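Local coordinates for N-terminal acetyltransferase-like protein (Chaetomium thermophilum, PDB 5NNP) that probably serves as the TPR-rich auxiliary subunit of an N-terminal acetyltransferase complex, helping to transfer acetyl groups to protein N termini, at residues N252-D257 / S290-R295; G261-L266 / E274-V279; P297-S302 / L329-S334. All coordinates share one frame; numbering follows the deposited sequence.

Contact 1: N252-D257 / S290-R295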
loop_
_atom_site.group_PDB
_atom_site.type_symbol
_atom_site.label_atom_id
_atom_site.label_comp_id
_atom_site.label_asym_id
_atom_site.label_seq_id
_atom_site.Cartn_x
_atom_site.Cartn_y
_atom_site.Cartn_z
ATOM N N ASN A 252 -13.841 20.473 0.976
ATOM C CA ASN A 252 -13.242 19.603 1.973
ATOM C C ASN A 252 -12.397 20.443 2.903
ATOM O O ASN A 252 -11.184 20.555 2.719
ATOM C CB ASN A 252 -12.416 18.500 1.289
ATOM C CG ASN A 252 -11.662 17.609 2.275
ATOM O OD1 ASN A 252 -11.823 17.727 3.493
ATOM N ND2 ASN A 252 -10.834 16.707 1.742
ATOM N N PRO A 253 -13.050 21.058 3.900
ATOM C CA PRO A 253 -12.446 21.973 4.867
ATOM C C PRO A 253 -11.378 21.303 5.717
ATOM O O PRO A 253 -10.725 21.974 6.514
ATOM C CB PRO A 253 -13.637 22.410 5.717
ATOM C CG PRO A 253 -14.794 22.277 4.804
ATOM C CD PRO A 253 -14.515 21.037 4.022
ATOM N N GLU A 254 -11.180 20.008 5.512
ATOM C CA GLU A 254 -10.339 19.197 6.385
ATOM C C GLU A 254 -8.964 18.859 5.782
ATOM O O GLU A 254 -8.225 18.044 6.332
ATOM C CB GLU A 254 -11.079 17.904 6.727
ATOM C CG GLU A 254 -11.141 17.601 8.194
ATOM C CD GLU A 254 -11.682 18.763 9.001
ATOM O OE1 GLU A 254 -12.606 19.450 8.509
ATOM O OE2 GLU A 254 -11.175 18.986 10.127
ATOM N N HIS A 255 -8.627 19.477 4.658
ATOM C CA HIS A 255 -7.426 19.098 3.923
ATOM C C HIS A 255 -6.310 20.168 3.996
ATOM O O HIS A 255 -6.345 21.152 3.250
ATOM C CB HIS A 255 -7.814 18.812 2.472
ATOM C CG HIS A 255 -6.716 18.209 1.654
ATOM N ND1 HIS A 255 -6.142 18.861 0.585
ATOM C CD2 HIS A 255 -6.090 17.013 1.746
ATOM C CE1 HIS A 255 -5.209 18.093 0.053
ATOM N NE2 HIS A 255 -5.154 16.968 0.743
ATOM N N MET A 256 -5.338 19.957 4.892
ATOM C CA MET A 256 -4.210 20.874 5.152
ATOM C C MET A 256 -3.664 21.670 3.974
ATOM O O MET A 256 -3.457 22.876 4.082
ATOM C CB MET A 256 -3.028 20.102 5.743
ATOM C CG MET A 256 -1.818 20.933 6.127
ATOM S SD MET A 256 -0.499 19.975 6.925
ATOM C CE MET A 256 -1.161 19.807 8.580
ATOM N N ASP A 257 -3.397 21.002 2.860
ATOM C CA ASP A 257 -2.741 21.673 1.742
ATOM C C ASP A 257 -3.586 22.758 1.077
ATOM O O ASP A 257 -3.029 23.691 0.484
ATOM C CB ASP A 257 -2.301 20.653 0.693
ATOM C CG ASP A 257 -1.147 19.808 1.163
ATOM O OD1 ASP A 257 -0.492 20.200 2.155
ATOM O OD2 ASP A 257 -0.897 18.752 0.552
ATOM N N SER A 290 -15.813 21.614 11.233
ATOM C CA SER A 290 -14.432 21.369 10.842
ATOM C C SER A 290 -13.522 21.414 12.053
ATOM O O SER A 290 -13.466 22.421 12.757
ATOM C CB SER A 290 -13.946 22.378 9.811
ATOM O OG SER A 290 -12.537 22.266 9.680
ATOM N N ASP A 291 -12.822 20.314 12.301
ATOM C CA ASP A 291 -11.800 20.312 13.331
ATOM C C ASP A 291 -10.596 21.111 12.838
ATOM O O ASP A 291 -10.026 21.908 13.588
ATOM C CB ASP A 291 -11.375 18.896 13.700
ATOM C CG ASP A 291 -10.456 18.871 14.902
ATOM O OD1 ASP A 291 -10.834 19.419 15.972
ATOM O OD2 ASP A 291 -9.350 18.317 14.774
ATOM N N ALA A 292 -10.234 20.897 11.572
ATOM C CA ALA A 292 -9.082 21.551 10.957
ATOM C C ALA A 292 -9.100 23.075 11.123
ATOM O O ALA A 292 -8.084 23.686 11.493
ATOM C CB ALA A 292 -9.008 21.195 9.479
ATOM N N ALA A 293 -10.253 23.681 10.848
ATOM C CA ALA A 293 -10.373 25.131 10.875
ATOM C C ALA A 293 -10.165 25.702 12.284
ATOM O O ALA A 293 -9.987 26.910 12.442
ATOM C CB ALA A 293 -11.728 25.559 10.317
ATOM N N LYS A 294 -10.190 24.842 13.303
ATOM C CA LYS A 294 -9.920 25.283 14.673
ATOM C C LYS A 294 -8.527 24.890 15.136
ATOM O O LYS A 294 -7.895 25.622 15.896
ATOM C CB LYS A 294 -10.942 24.702 15.654
ATOM C CG LYS A 294 -12.379 25.099 15.400
ATOM C CD LYS A 294 -13.319 24.325 16.321
ATOM C CE LYS A 294 -14.706 24.936 16.338
ATOM N NZ LYS A 294 -15.453 24.672 15.074
ATOM N N ARG A 295 -8.068 23.725 14.687
ATOM C CA ARG A 295 -6.868 23.077 15.226
ATOM C C ARG A 295 -5.569 23.553 14.585
ATOM O O ARG A 295 -4.554 23.713 15.265
ATOM C CB ARG A 295 -6.965 21.562 15.054
ATOM C CG ARG A 295 -5.763 20.820 15.595
ATOM C CD ARG A 295 -5.781 19.367 15.153
ATOM N NE ARG A 295 -5.235 19.159 13.807
ATOM C CZ ARG A 295 -5.959 19.082 12.689
ATOM N NH1 ARG A 295 -5.356 18.888 11.520
ATOM N NH2 ARG A 295 -7.280 19.198 12.728
HETATM O O HOH W 1 -7.341 18.421 9.471
#
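E254 reaches across to the start of helix 292-295 and grips it with both carboxylate oxygens. OE2 of E254 accepts from the backbone N of A292 at 2.6 Å, with an N-H...O angle of 161° and the donor on the syn side of the carboxylate. OE1 of E254 takes the hydroxyl of S290, whose OG stands 3.1 Å away, also on the syn side. That hydroxyl works in both directions, since S290 OG in turn accepts from A293 N at 2.9 Å and so caps the first turn. The bend in E254 at chi2 (52°) places CD, and the carboxylate lies against CB of A292. Beside this polar clasp the ring of P253 packs its CB on CB of S290 at 4.1 Å. The start of a helix next to E254 would be expected to stabilise its negative charge; a basic side chain of another protein chain makes a long, weak ion pair with OE1. A water links the two segments, donating to E254 O and accepting from R295 NH1 at 2.9 Å. R295 NH2 forms a salt bridge with D291 OD2 at 3.0 Å, from above the carboxylate plane, while D291 OD1 bonds to Y313 in helix 303-320. Behind E254, N252 OD1 accepts from E254 N at 3.1 Å, an Asx turn within the type I turn of N252-H255. Together these are a side-chain-capped helix start docked on the turn between helices 238-251 and 256-265, within the all-helical NatA auxiliary-subunit fold.

Contact 2: G261-L266 / E274-V279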
loop_
_atom_site.group_PDB
_atom_site.type_symbol
_atom_site.label_atom_id
_atom_site.label_comp_id
_atom_site.label_asym_id
_atom_site.label_seq_id
_atom_site.Cartn_x
_atom_site.Cartn_y
_atom_site.Cartn_z
ATOM N N GLY A 261 -2.100 26.383 0.214
ATOM C CA GLY A 261 -2.311 26.973 -1.093
ATOM C C GLY A 261 -2.985 28.333 -1.061
ATOM O O GLY A 261 -2.490 29.275 -1.677
ATOM N N LEU A 262 -4.107 28.443 -0.355
ATOM C CA LEU A 262 -4.817 29.717 -0.244
ATOM C C LEU A 262 -3.904 30.779 0.327
ATOM O O LEU A 262 -3.726 31.860 -0.250
ATOM C CB LEU A 262 -6.060 29.589 0.646
ATOM C CG LEU A 262 -6.850 30.888 0.844
ATOM C CD1 LEU A 262 -7.312 31.457 -0.509
ATOM C CD2 LEU A 262 -8.042 30.691 1.782
ATOM N N ILE A 263 -3.322 30.453 1.472
ATOM C CA ILE A 263 -2.504 31.395 2.214
ATOM C C ILE A 263 -1.294 31.882 1.401
ATOM O O ILE A 263 -0.941 33.067 1.432
ATOM C CB ILE A 263 -2.061 30.767 3.536
ATOM C CG1 ILE A 263 -3.247 30.773 4.507
ATOM C CG2 ILE A 263 -0.877 31.512 4.110
ATOM C CD1 ILE A 263 -3.091 29.841 5.676
ATOM N N SER A 264 -0.676 30.978 0.655
ATOM C CA SER A 264 0.378 31.381 -0.264
ATOM C C SER A 264 -0.160 32.321 -1.346
ATOM O O SER A 264 0.455 33.336 -1.669
ATOM C CB SER A 264 1.018 30.162 -0.909
ATOM O OG SER A 264 2.115 30.561 -1.705
ATOM N N ALA A 265 -1.322 31.985 -1.891
ATOM C CA ALA A 265 -1.893 32.750 -2.997
ATOM C C ALA A 265 -2.276 34.172 -2.589
ATOM O O ALA A 265 -2.334 35.074 -3.427
ATOM C CB ALA A 265 -3.109 32.023 -3.566
ATOM N N LEU A 266 -2.555 34.358 -1.304
ATOM C CA LEU A 266 -2.928 35.661 -0.776
ATOM C C LEU A 266 -1.697 36.495 -0.474
ATOM O O LEU A 266 -1.808 37.680 -0.151
ATOM C CB LEU A 266 -3.764 35.509 0.491
ATOM C CG LEU A 266 -5.166 34.927 0.325
ATOM C CD1 LEU A 266 -5.852 34.807 1.680
ATOM C CD2 LEU A 266 -5.983 35.792 -0.609
ATOM N N GLU A 274 -1.614 36.778 12.877
ATOM C CA GLU A 274 -2.981 37.244 12.937
ATOM C C GLU A 274 -3.632 37.218 11.554
ATOM O O GLU A 274 -4.815 36.892 11.430
ATOM C CB GLU A 274 -3.016 38.641 13.555
ATOM C CG GLU A 274 -2.337 38.681 14.919
ATOM C CD GLU A 274 -2.304 40.067 15.542
ATOM O OE1 GLU A 274 -2.550 41.055 14.813
ATOM O OE2 GLU A 274 -2.028 40.161 16.767
ATOM N N ALA A 275 -2.862 37.530 10.513
ATOM C CA ALA A 275 -3.401 37.533 9.151
ATOM C C ALA A 275 -3.751 36.124 8.698
ATOM O O ALA A 275 -4.667 35.928 7.901
ATOM C CB ALA A 275 -2.419 38.156 8.185
ATOM N N GLN A 276 -3.007 35.147 9.202
ATOM C CA GLN A 276 -3.271 33.756 8.898
ATOM C C GLN A 276 -4.513 33.246 9.616
ATOM O O GLN A 276 -5.303 32.486 9.051
ATOM C CB GLN A 276 -2.087 32.882 9.287
ATOM C CG GLN A 276 -0.755 33.278 8.717
ATOM C CD GLN A 276 0.239 32.151 8.860
ATOM O OE1 GLN A 276 0.039 31.072 8.309
ATOM N NE2 GLN A 276 1.298 32.379 9.626
ATOM N N LYS A 277 -4.673 33.628 10.875
ATOM C CA LYS A 277 -5.780 33.092 11.642
ATOM C C LYS A 277 -7.105 33.550 11.059
ATOM O O LYS A 277 -8.111 32.840 11.150
ATOM C CB LYS A 277 -5.697 33.497 13.113
ATOM C CG LYS A 277 -6.765 32.804 13.958
ATOM C CD LYS A 277 -6.547 32.989 15.437
ATOM C CE LYS A 277 -7.684 32.369 16.222
ATOM N NZ LYS A 277 -7.752 30.902 16.000
ATOM N N ALA A 278 -7.097 34.741 10.466
ATOM C CA ALA A 278 -8.291 35.307 9.851
ATOM C C ALA A 278 -8.833 34.376 8.761
ATOM O O ALA A 278 -10.035 34.100 8.686
ATOM C CB ALA A 278 -7.982 36.681 9.277
ATOM N N VAL A 279 -7.937 33.891 7.913
ATOM C CA VAL A 279 -8.320 32.909 6.920
ATOM C C VAL A 279 -8.967 31.697 7.599
ATOM O O VAL A 279 -10.046 31.258 7.208
ATOM C CB VAL A 279 -7.112 32.441 6.090
ATOM C CG1 VAL A 279 -7.551 31.437 5.042
ATOM C CG2 VAL A 279 -6.420 33.620 5.449
#
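A helical hairpin, built from two successive helices and the short loop between them, is joined here mainly through apolar side chains: L262 and I263 of helix 256-265, with L266 following, pack against V279 of helix 273-286, and the amide of Q276 lies beside them. The axes of the short segments 261-265 and 274-279 come within 10.8 Å at an angle of 130° between their directions, a splayed antiparallel pair. V279 is the residue most covered, and its two methyls divide the work. CG1, anti to the backbone N (chi1 -179°), meets CD2 of L262 at 3.4 Å. CG2 turns the other way and touches CD1 of L266 at 4.0 Å, with CG1 of I263 more loosely placed at 4.4 Å. Against both leucines the valine slides past in the opposite direction, so the contacts are made alongside rather than head on. CG of L262 is likewise anti to its backbone N (chi1 179°), and CD2 is the branch that reaches the valine. I263 is the largest contributor from its helix; its CD1 lies 4.3 Å from OE1 of Q276, where aliphatic and amide groups simply abut. No hydrogen bond crosses between the two segments, and the join rests on van der Waals contact. Y280 and Y283 of helix 273-286 extend the same apolar layer, against I263 and L262. Helix 256-265 also packs on helix 238-251, through L262 on L249 and A265 on A242, while E274 and K277 of helix 273-286 lean on R305 and T309 of helix 303-320.

Contact 3: P297-S302 / L329-S334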
loop_
_atom_site.group_PDB
_atom_site.type_symbol
_atom_site.label_atom_id
_atom_site.label_comp_id
_atom_site.label_asym_id
_atom_site.label_seq_id
_atom_site.Cartn_x
_atom_site.Cartn_y
_atom_site.Cartn_z
ATOM N N PRO A 297 -4.457 26.449 13.265
ATOM C CA PRO A 297 -3.869 27.692 13.798
ATOM C C PRO A 297 -2.967 27.499 15.014
ATOM O O PRO A 297 -2.218 28.412 15.359
ATOM C CB PRO A 297 -5.097 28.517 14.185
ATOM C CG PRO A 297 -6.153 28.063 13.226
ATOM C CD PRO A 297 -5.905 26.595 13.021
ATOM N N LEU A 298 -3.039 26.341 15.660
ATOM C CA LEU A 298 -2.171 26.077 16.799
ATOM C C LEU A 298 -0.769 25.722 16.331
ATOM O O LEU A 298 0.139 25.572 17.141
ATOM C CB LEU A 298 -2.730 24.945 17.672
ATOM C CG LEU A 298 -4.133 25.107 18.269
ATOM C CD1 LEU A 298 -4.597 23.806 18.935
ATOM C CD2 LEU A 298 -4.208 26.290 19.230
ATOM N N ASN A 299 -0.591 25.576 15.022
ATOM C CA ASN A 299 0.731 25.269 14.484
ATOM C C ASN A 299 1.644 26.494 14.461
ATOM O O ASN A 299 2.825 26.395 14.785
ATOM C CB ASN A 299 0.618 24.671 13.085
ATOM C CG ASN A 299 0.089 23.258 13.105
ATOM O OD1 ASN A 299 0.265 22.543 14.091
ATOM N ND2 ASN A 299 -0.568 22.842 12.020
ATOM N N PHE A 300 1.087 27.648 14.103
ATOM C CA PHE A 300 1.877 28.872 13.955
ATOM C C PHE A 300 1.555 29.915 15.018
ATOM O O PHE A 300 2.285 30.895 15.175
ATOM C CB PHE A 300 1.649 29.477 12.579
ATOM C CG PHE A 300 0.203 29.744 12.278
ATOM C CD1 PHE A 300 -0.391 30.940 12.661
ATOM C CD2 PHE A 300 -0.569 28.793 11.628
ATOM C CE1 PHE A 300 -1.731 31.185 12.388
ATOM C CE2 PHE A 300 -1.914 29.034 11.351
ATOM C CZ PHE A 300 -2.493 30.230 11.736
ATOM N N LEU A 301 0.452 29.725 15.736
ATOM C CA LEU A 301 0.152 30.619 16.851
ATOM C C LEU A 301 1.188 30.437 17.953
ATOM O O LEU A 301 1.769 29.364 18.114
ATOM C CB LEU A 301 -1.254 30.375 17.398
ATOM C CG LEU A 301 -2.401 31.050 16.649
ATOM C CD1 LEU A 301 -3.732 30.620 17.227
ATOM C CD2 LEU A 301 -2.254 32.549 16.704
ATOM N N SER A 302 1.420 31.494 18.711
ATOM C CA SER A 302 2.464 31.474 19.729
ATOM C C SER A 302 2.151 32.431 20.874
ATOM O O SER A 302 1.277 33.288 20.752
ATOM C CB SER A 302 3.812 31.823 19.102
ATOM O OG SER A 302 3.772 33.121 18.536
ATOM N N LEU A 329 -3.376 16.390 19.160
ATOM C CA LEU A 329 -2.562 17.568 19.454
ATOM C C LEU A 329 -1.064 17.303 19.691
ATOM O O LEU A 329 -0.264 18.246 19.683
ATOM C CB LEU A 329 -3.147 18.304 20.669
ATOM C CG LEU A 329 -4.547 18.917 20.526
ATOM C CD1 LEU A 329 -5.064 19.394 21.855
ATOM C CD2 LEU A 329 -4.572 20.065 19.517
ATOM N N LYS A 330 -0.676 16.042 19.870
ATOM C CA LYS A 330 0.702 15.716 20.270
ATOM C C LYS A 330 1.771 16.147 19.269
ATOM O O LYS A 330 2.944 16.266 19.627
ATOM C CB LYS A 330 0.846 14.217 20.525
ATOM C CG LYS A 330 0.596 13.338 19.316
ATOM C CD LYS A 330 0.762 11.888 19.695
ATOM C CE LYS A 330 1.152 11.045 18.509
ATOM N NZ LYS A 330 1.374 9.633 18.918
ATOM N N HIS A 331 1.367 16.372 18.023
ATOM C CA HIS A 331 2.271 16.885 16.994
ATOM C C HIS A 331 2.854 18.254 17.358
ATOM O O HIS A 331 3.888 18.650 16.819
ATOM C CB HIS A 331 1.545 16.990 15.650
ATOM C CG HIS A 331 0.441 18.009 15.638
ATOM N ND1 HIS A 331 -0.808 17.767 16.173
ATOM C CD2 HIS A 331 0.403 19.273 15.154
ATOM C CE1 HIS A 331 -1.569 18.837 16.018
ATOM N NE2 HIS A 331 -0.857 19.767 15.406
ATOM N N LEU A 332 2.175 18.979 18.246
ATOM C CA LEU A 332 2.631 20.307 18.682
ATOM C C LEU A 332 3.737 20.242 19.734
ATOM O O LEU A 332 4.403 21.235 20.004
ATOM C CB LEU A 332 1.466 21.117 19.251
ATOM C CG LEU A 332 0.330 21.521 18.320
ATOM C CD1 LEU A 332 -0.813 22.072 19.138
ATOM C CD2 LEU A 332 0.804 22.549 17.311
ATOM N N TYR A 333 3.927 19.066 20.321
ATOM C CA TYR A 333 4.834 18.899 21.454
ATOM C C TYR A 333 6.315 19.056 21.071
ATOM O O TYR A 333 7.196 18.928 21.924
ATOM C CB TYR A 333 4.594 17.531 22.116
ATOM C CG TYR A 333 3.447 17.527 23.102
ATOM C CD1 TYR A 333 2.289 18.264 22.856
ATOM C CD2 TYR A 333 3.513 16.784 24.276
ATOM C CE1 TYR A 333 1.233 18.268 23.762
ATOM C CE2 TYR A 333 2.460 16.779 25.184
ATOM C CZ TYR A 333 1.327 17.526 24.920
ATOM O OH TYR A 333 0.284 17.536 25.816
ATOM N N SER A 334 6.586 19.333 19.797
ATOM C CA SER A 334 7.953 19.605 19.360
ATOM C C SER A 334 8.394 20.940 19.948
ATOM O O SER A 334 9.568 21.142 20.231
ATOM C CB SER A 334 8.066 19.614 17.827
ATOM O OG SER A 334 7.368 20.706 17.237
#
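L332 and L298 bury the most surface here, and their side chains cross at about a right angle. CD1 of L332 sits on CB of L298 at 3.8 Å, while its CD2 lies beneath the backbone carbonyl of L298. The far end of L298 turns to a second leucine: its CD1 meets CD2 of L329 at 3.8 Å, an oblique crossing that closes the apolar side of the contact. Both segments lie between regular helices: segment 297-302 precedes helix 303-320 and segment 329-334, with a 3-10 turn at 330-332, leads toward helix 336-352, so the contact ties the connection before helix 303-320 to the one after helix 325-329, in a helical array of a family grouped with the TPR clan. N299, third in buried area, brings polar atoms to the edge of the leucine patch. Its OD1 stands 3.3 Å from CD2 of L332 and also accepts a weak hydrogen bond from H331 NE2 at 3.3 Å, bent to 125° at the hydrogen. OD1 comes to the edge of the imidazole, in its plane, and the amide plane of N299 is turned 79° from the ring. The H331 chi1 of 66° sets CG between the backbone N and carbonyl carbon, and one face of the ring is covered by CG of L332, 3.6 Å above the plane and offset toward the rim. Outside the segments, L298 O takes a weak hydrogen bond from K338 NZ, and H331 packs on a polar side chain of another protein chain.

From the N terminus, the chain enters through the turn before helix 256-265, where contact 1 begins, and runs down that helix into contact 2, which closes a short hairpin with helix 273-286. Contact 1 then shuts the wider loop, with 32 residues between its segments, at the start of helix 292-295, so contact 2 lies within it. Contact 3 follows in series, joining the loop after helix 292-295 to the one after helix 325-329. Contact 3 touches both others: R295 packs on L329 and H331, and F300 lies against Q276. Their centres are about 13 to 17 Å apart, and together they tie helices 256-265, 273-286 and 292-295 to the connection that follows helix 325-329.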